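Local coordinates for putative GAF sensor protein (Burkholderia vietnamiensis, PDB 5HL6), which probably reduces the R-sulfoxide of free L-methionine, as a GAF-domain member of the free methionine sulfoxide reductase family, at residues G63-D68 against V139-S144; G91-A96 against E124-L129. One frame throughout, in Å; residues are numbered along the deposited sequence.

Contact 1 of 2, residues G63-D68 against V139-S144; sequences GFYFFD and VWDVDS
Phe64 turns its CG anti to the carbonyl carbon (chi1 -66°), whereas Trp140 swings its CG anti to the backbone N (chi1 166°), and the two rings meet on one face of the antiparallel pair formed by 63-68 and 139-144. The contact is edge-to-face: Trp140 CE3 sits 3.7 Å above the plane of the Phe64 ring, over its centre, with the planes at 60°. The same six-membered ring also lies across Gly63: CZ3 comes to 3.6 Å from Gly63 CA, and with no side chain there the ring packs on the backbone. Gly63 and Asp141 form a hydrogen-bonded pair, with Asp141 N to Gly63 O at 2.8 Å and Gly63 N to Asp141 O at 3.0 Å. Tyr65 and Val139 make the next such pair. Phe64 faces Trp140 at the non-hydrogen-bonded site between them, where Phe64 CA points its hydrogen at Val139 O. On the other face Val139 CG2 rests on Tyr65 CB at 3.9 Å, and the phenol lies alongside the Asp141 carboxylate, both pointing the same way. A water joins their tips, 3.0 Å from Tyr65 OH and 2.9 Å from Asp141 OD2, to which it donates. Helix 41-55 covers the Phe64 and Trp140 side through Ala45, Ser49 and Val52; its Phe48 meets Trp140 edge-to-face, and Phe165 of helix 152-176 meets the Phe64 ring. Tyr65 OH bonds weakly to Cys83 O. One sheet thus presents an aromatic core to its helices and, on its reverse, a phenol and a carboxylate joined by a water beside Cys83, disulfide-bonded to Cys117.

Contact 2 of 2, residues G91-A96 against E124-L129; sequences GVCGTA and EIVVPL
Val126 packs against helix 91-99 and spreads its two methyls over three of its residues. CG1, anti to the backbone N (chi1 -176°), presses against Ala96 CB at 3.4 Å, tighter than usual for two carbons. CG2 touches both Val92 CG1, 3.6 Å away, and Cys93 SG at 3.8 Å. Val92, Cys93 and Ala96 thus present one side of the helix to the strand, which runs in roughly the same direction; the segment axes make 28° and approach to 8.1 Å. Glu124 reaches the same surface two residues earlier: its chain is fully extended, with CG anti to the backbone N, and it slides past Val92 in the opposite direction. The carboxylate ends against the valine, OE2 lying 3.6 Å from Val92 CG2, while OE1 is 3.9 Å from Cys93 SG; both are van der Waals approaches. At the other end of the strand segment Pro128 CB comes to 3.9 Å from Ala96 O. Within the helix Gly91 O is gripped twice by Thr95, by the backbone N and by OG1 at 2.7 Å, and the two donors reach it from opposite faces of its carbonyl plane, so this turn is tied by a side chain as well as by its backbone. Strand 103-105 borders the packing, with Gln103 and Val105 against Val92 and Gln103 against Ala96. Cys93 and Val126 both touch Asp141 of strand 136-144, while Ile125, Val127 and Leu129 turn the other way, toward Met158, Cys162 and Val166 of helix 152-176.

In the fold
Contacts 1 and 2 share the GAF sheet, their centres about 7 Å apart, and contact 2 is nested within the chain loop that contact 1 closes. Strands 123-130 and 136-144 are sequence and sheet neighbours, joined here by a probable hydrogen bond from Val127 N to Trp140 O (2.8 Å). On the side facing helix 91-99 the contacts merge: Asp141 OD1 lies 2.7 Å from Glu124 OE1 and 3.4 Å from Val126 CG2, and Asp143 OD1 is also near Glu124. This cluster of carboxylates, with Cys93 against it and Tyr65 weakly bonded to the carbonyl of Cys83, is consistent with a substrate pocket as in free methionine-(R)-sulfoxide reductases.

Contact 1 of 2, residues G63-D68 against V139-S144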
loop_
_atom_site.group_PDB
_atom_site.type_symbol
_atom_site.label_atom_id
_atom_site.label_comp_id
_atom_site.label_asym_id
_atom_site.label_seq_id
_atom_site.Cartn_x
_atom_site.Cartn_y
_atom_site.Cartn_z
ATOM N N GLY B 63 -5.324 0.505 6.416
ATOM C CA GLY B 63 -4.959 -0.656 5.627
ATOM C C GLY B 63 -5.604 -1.926 6.143
ATOM O O GLY B 63 -6.401 -1.913 7.090
ATOM N N PHE B 64 -5.213 -3.032 5.510
ATOM C CA PHE B 64 -5.811 -4.346 5.708
ATOM C C PHE B 64 -4.890 -5.272 6.492
ATOM O O PHE B 64 -3.670 -5.227 6.338
ATOM C CB PHE B 64 -6.090 -5.015 4.355
ATOM C CG PHE B 64 -7.134 -4.325 3.536
ATOM C CD1 PHE B 64 -8.474 -4.655 3.684
ATOM C CD2 PHE B 64 -6.778 -3.366 2.602
ATOM C CE1 PHE B 64 -9.453 -4.031 2.928
ATOM C CE2 PHE B 64 -7.745 -2.746 1.826
ATOM C CZ PHE B 64 -9.092 -3.077 1.997
ATOM N N TYR B 65 -5.486 -6.142 7.308
ATOM C CA TYR B 65 -4.856 -7.391 7.724
ATOM C C TYR B 65 -5.717 -8.513 7.170
ATOM O O TYR B 65 -6.951 -8.461 7.273
ATOM C CB TYR B 65 -4.718 -7.534 9.256
ATOM C CG TYR B 65 -3.762 -6.558 9.895
ATOM C CD1 TYR B 65 -2.479 -6.946 10.262
ATOM C CD2 TYR B 65 -4.147 -5.248 10.152
ATOM C CE1 TYR B 65 -1.603 -6.049 10.851
ATOM C CE2 TYR B 65 -3.289 -4.349 10.732
ATOM C CZ TYR B 65 -2.013 -4.742 11.077
ATOM O OH TYR B 65 -1.156 -3.829 11.655
ATOM N N PHE B 66 -5.084 -9.506 6.559
ATOM C CA PHE B 66 -5.810 -10.615 5.956
ATOM C C PHE B 66 -5.608 -11.877 6.785
ATOM O O PHE B 66 -4.483 -12.198 7.184
ATOM C CB PHE B 66 -5.371 -10.825 4.502
ATOM C CG PHE B 66 -5.859 -9.742 3.579
ATOM C CD1 PHE B 66 -7.223 -9.548 3.391
ATOM C CD2 PHE B 66 -4.971 -8.912 2.917
ATOM C CE1 PHE B 66 -7.699 -8.545 2.562
ATOM C CE2 PHE B 66 -5.440 -7.904 2.071
ATOM C CZ PHE B 66 -6.806 -7.728 1.896
ATOM N N PHE B 67 -6.708 -12.574 7.047
ATOM C CA PHE B 67 -6.680 -13.839 7.764
ATOM C C PHE B 67 -6.072 -14.922 6.883
ATOM O O PHE B 67 -6.546 -15.161 5.766
ATOM C CB PHE B 67 -8.100 -14.209 8.179
ATOM C CG PHE B 67 -8.175 -15.369 9.113
ATOM C CD1 PHE B 67 -7.536 -15.325 10.347
ATOM C CD2 PHE B 67 -8.909 -16.493 8.781
ATOM C CE1 PHE B 67 -7.616 -16.402 11.227
ATOM C CE2 PHE B 67 -8.997 -17.568 9.656
ATOM C CZ PHE B 67 -8.344 -17.521 10.879
ATOM N N ASP B 68 -5.018 -15.582 7.373
ATOM C CA ASP B 68 -4.351 -16.622 6.601
ATOM C C ASP B 68 -4.833 -18.021 6.972
ATOM O O ASP B 68 -4.171 -19.009 6.646
ATOM C CB ASP B 68 -2.830 -16.510 6.745
ATOM C CG ASP B 68 -2.308 -16.987 8.102
ATOM O OD1 ASP B 68 -3.106 -17.233 9.035
ATOM O OD2 ASP B 68 -1.071 -17.107 8.229
ATOM N N VAL B 139 -9.396 -7.877 8.449
ATOM C CA VAL B 139 -9.940 -6.648 9.012
ATOM C C VAL B 139 -9.429 -5.451 8.230
ATOM O O VAL B 139 -8.371 -5.493 7.601
ATOM C CB VAL B 139 -9.600 -6.466 10.505
ATOM C CG1 VAL B 139 -10.002 -7.703 11.320
ATOM C CG2 VAL B 139 -8.123 -6.126 10.675
ATOM N N TRP B 140 -10.210 -4.376 8.282
ATOM C CA TRP B 140 -9.815 -3.051 7.820
ATOM C C TRP B 140 -9.540 -2.198 9.050
ATOM O O TRP B 140 -10.385 -2.132 9.949
ATOM C CB TRP B 140 -10.934 -2.438 6.969
ATOM C CG TRP B 140 -10.805 -0.966 6.718
ATOM C CD1 TRP B 140 -11.549 0.024 7.282
ATOM C CD2 TRP B 140 -9.881 -0.317 5.827
ATOM N NE1 TRP B 140 -11.150 1.248 6.804
ATOM C CE2 TRP B 140 -10.129 1.068 5.909
ATOM C CE3 TRP B 140 -8.876 -0.772 4.971
ATOM C CZ2 TRP B 140 -9.394 2.007 5.184
ATOM C CZ3 TRP B 140 -8.150 0.159 4.244
ATOM C CH2 TRP B 140 -8.418 1.535 4.353
ATOM N N ASP B 141 -8.362 -1.567 9.105
ATOM C CA ASP B 141 -7.906 -0.843 10.296
ATOM C C ASP B 141 -7.524 0.583 9.925
ATOM O O ASP B 141 -6.752 0.788 8.987
ATOM C CB ASP B 141 -6.705 -1.558 10.937
ATOM C CG ASP B 141 -6.138 -0.817 12.144
ATOM O OD1 ASP B 141 -6.887 -0.115 12.860
ATOM O OD2 ASP B 141 -4.926 -0.942 12.379
ATOM N N VAL B 142 -8.042 1.570 10.672
ATOM C CA VAL B 142 -7.708 2.979 10.460
ATOM C C VAL B 142 -7.365 3.615 11.795
ATOM O O VAL B 142 -8.068 3.408 12.788
ATOM C CB VAL B 142 -8.853 3.767 9.790
ATOM C CG1 VAL B 142 -8.404 5.195 9.472
ATOM C CG2 VAL B 142 -9.298 3.079 8.515
ATOM N N ASP B 143 -6.307 4.420 11.810
ATOM C CA ASP B 143 -5.831 5.049 13.028
ATOM C C ASP B 143 -5.690 6.551 12.827
ATOM O O ASP B 143 -5.437 7.031 11.717
ATOM C CB ASP B 143 -4.487 4.445 13.463
ATOM C CG ASP B 143 -4.592 2.964 13.745
ATOM O OD1 ASP B 143 -4.858 2.604 14.904
ATOM O OD2 ASP B 143 -4.444 2.158 12.804
ATOM N N SER B 144 -5.825 7.285 13.924
ATOM C CA SER B 144 -5.659 8.727 13.956
ATOM C C SER B 144 -4.748 9.094 15.114
ATOM O O SER B 144 -4.781 8.430 16.155
ATOM C CB SER B 144 -7.014 9.428 14.134
ATOM O OG SER B 144 -6.862 10.818 14.387
HETATM O O HOH W 1 -2.068 -1.059 12.151
#

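Contact 2 of 2, residues G91-A96 against E124-L129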
loop_
_atom_site.group_PDB
_atom_site.type_symbol
_atom_site.label_atom_id
_atom_site.label_comp_id
_atom_site.label_asym_id
_atom_site.label_seq_id
_atom_site.Cartn_x
_atom_site.Cartn_y
_atom_site.Cartn_z
ATOM N N GLY B 91 -5.150 -7.655 20.911
ATOM C CA GLY B 91 -5.234 -6.253 20.531
ATOM C C GLY B 91 -6.552 -5.899 19.858
ATOM O O GLY B 91 -7.458 -6.715 19.718
ATOM N N VAL B 92 -6.646 -4.632 19.442
ATOM C CA VAL B 92 -7.876 -4.131 18.825
ATOM C C VAL B 92 -8.198 -4.913 17.554
ATOM O O VAL B 92 -9.342 -5.335 17.338
ATOM C CB VAL B 92 -7.760 -2.623 18.529
ATOM C CG1 VAL B 92 -9.081 -2.084 17.971
ATOM C CG2 VAL B 92 -7.339 -1.847 19.773
ATOM N N CYS B 93 -7.191 -5.113 16.693
ATOM C CA CYS B 93 -7.404 -5.814 15.426
ATOM C C CYS B 93 -7.717 -7.290 15.634
ATOM O O CYS B 93 -8.610 -7.843 14.972
ATOM C CB CYS B 93 -6.172 -5.664 14.531
ATOM S SG CYS B 93 -6.002 -4.031 13.811
ATOM N N GLY B 94 -6.971 -7.960 16.516
ATOM C CA GLY B 94 -7.256 -9.358 16.789
ATOM C C GLY B 94 -8.596 -9.542 17.471
ATOM O O GLY B 94 -9.300 -10.527 17.214
ATOM N N THR B 95 -8.970 -8.593 18.328
ATOM C CA THR B 95 -10.293 -8.619 18.940
ATOM C C THR B 95 -11.375 -8.467 17.880
ATOM O O THR B 95 -12.364 -9.208 17.881
ATOM C CB THR B 95 -10.415 -7.514 19.987
ATOM O OG1 THR B 95 -9.513 -7.770 21.078
ATOM C CG2 THR B 95 -11.847 -7.432 20.512
ATOM N N ALA B 96 -11.192 -7.530 16.951
ATOM C CA ALA B 96 -12.164 -7.386 15.866
ATOM C C ALA B 96 -12.300 -8.676 15.069
ATOM O O ALA B 96 -13.414 -9.113 14.765
ATOM C CB ALA B 96 -11.762 -6.244 14.941
ATOM N N GLU B 124 -8.875 4.759 16.903
ATOM C CA GLU B 124 -8.759 3.672 15.947
ATOM C C GLU B 124 -10.140 3.090 15.702
ATOM O O GLU B 124 -10.990 3.078 16.598
ATOM C CB GLU B 124 -7.790 2.604 16.477
ATOM C CG GLU B 124 -7.676 1.338 15.635
ATOM C CD GLU B 124 -6.608 0.391 16.156
ATOM O OE1 GLU B 124 -6.145 -0.480 15.387
ATOM O OE2 GLU B 124 -6.239 0.514 17.341
ATOM N N ILE B 125 -10.355 2.625 14.479
ATOM C CA ILE B 125 -11.549 1.873 14.121
ATOM C C ILE B 125 -11.097 0.651 13.330
ATOM O O ILE B 125 -10.245 0.764 12.433
ATOM C CB ILE B 125 -12.550 2.731 13.322
ATOM C CG1 ILE B 125 -13.771 1.909 12.934
ATOM C CG2 ILE B 125 -11.901 3.307 12.052
ATOM C CD1 ILE B 125 -14.865 2.736 12.328
ATOM N N VAL B 126 -11.623 -0.520 13.696
ATOM C CA VAL B 126 -11.315 -1.773 13.009
ATOM C C VAL B 126 -12.616 -2.440 12.593
ATOM O O VAL B 126 -13.461 -2.734 13.447
ATOM C CB VAL B 126 -10.490 -2.738 13.877
ATOM C CG1 VAL B 126 -10.150 -3.958 13.044
ATOM C CG2 VAL B 126 -9.222 -2.062 14.380
ATOM N N VAL B 127 -12.759 -2.711 11.300
ATOM C CA VAL B 127 -13.968 -3.293 10.721
ATOM C C VAL B 127 -13.639 -4.714 10.277
ATOM O O VAL B 127 -12.786 -4.897 9.401
ATOM C CB VAL B 127 -14.487 -2.456 9.540
ATOM C CG1 VAL B 127 -15.740 -3.105 8.915
ATOM C CG2 VAL B 127 -14.787 -1.035 9.984
ATOM N N PRO B 128 -14.287 -5.739 10.825
ATOM C CA PRO B 128 -14.050 -7.099 10.329
ATOM C C PRO B 128 -14.608 -7.275 8.924
ATOM O O PRO B 128 -15.615 -6.668 8.552
ATOM C CB PRO B 128 -14.790 -7.979 11.342
ATOM C CG PRO B 128 -15.874 -7.089 11.874
ATOM C CD PRO B 128 -15.274 -5.710 11.918
ATOM N N LEU B 129 -13.929 -8.110 8.139
ATOM C CA LEU B 129 -14.288 -8.399 6.754
ATOM C C LEU B 129 -14.669 -9.863 6.671
ATOM O O LEU B 129 -13.848 -10.736 6.971
ATOM C CB LEU B 129 -13.122 -8.096 5.805
ATOM C CG LEU B 129 -12.563 -6.678 5.906
ATOM C CD1 LEU B 129 -11.199 -6.568 5.174
ATOM C CD2 LEU B 129 -13.574 -5.665 5.368
#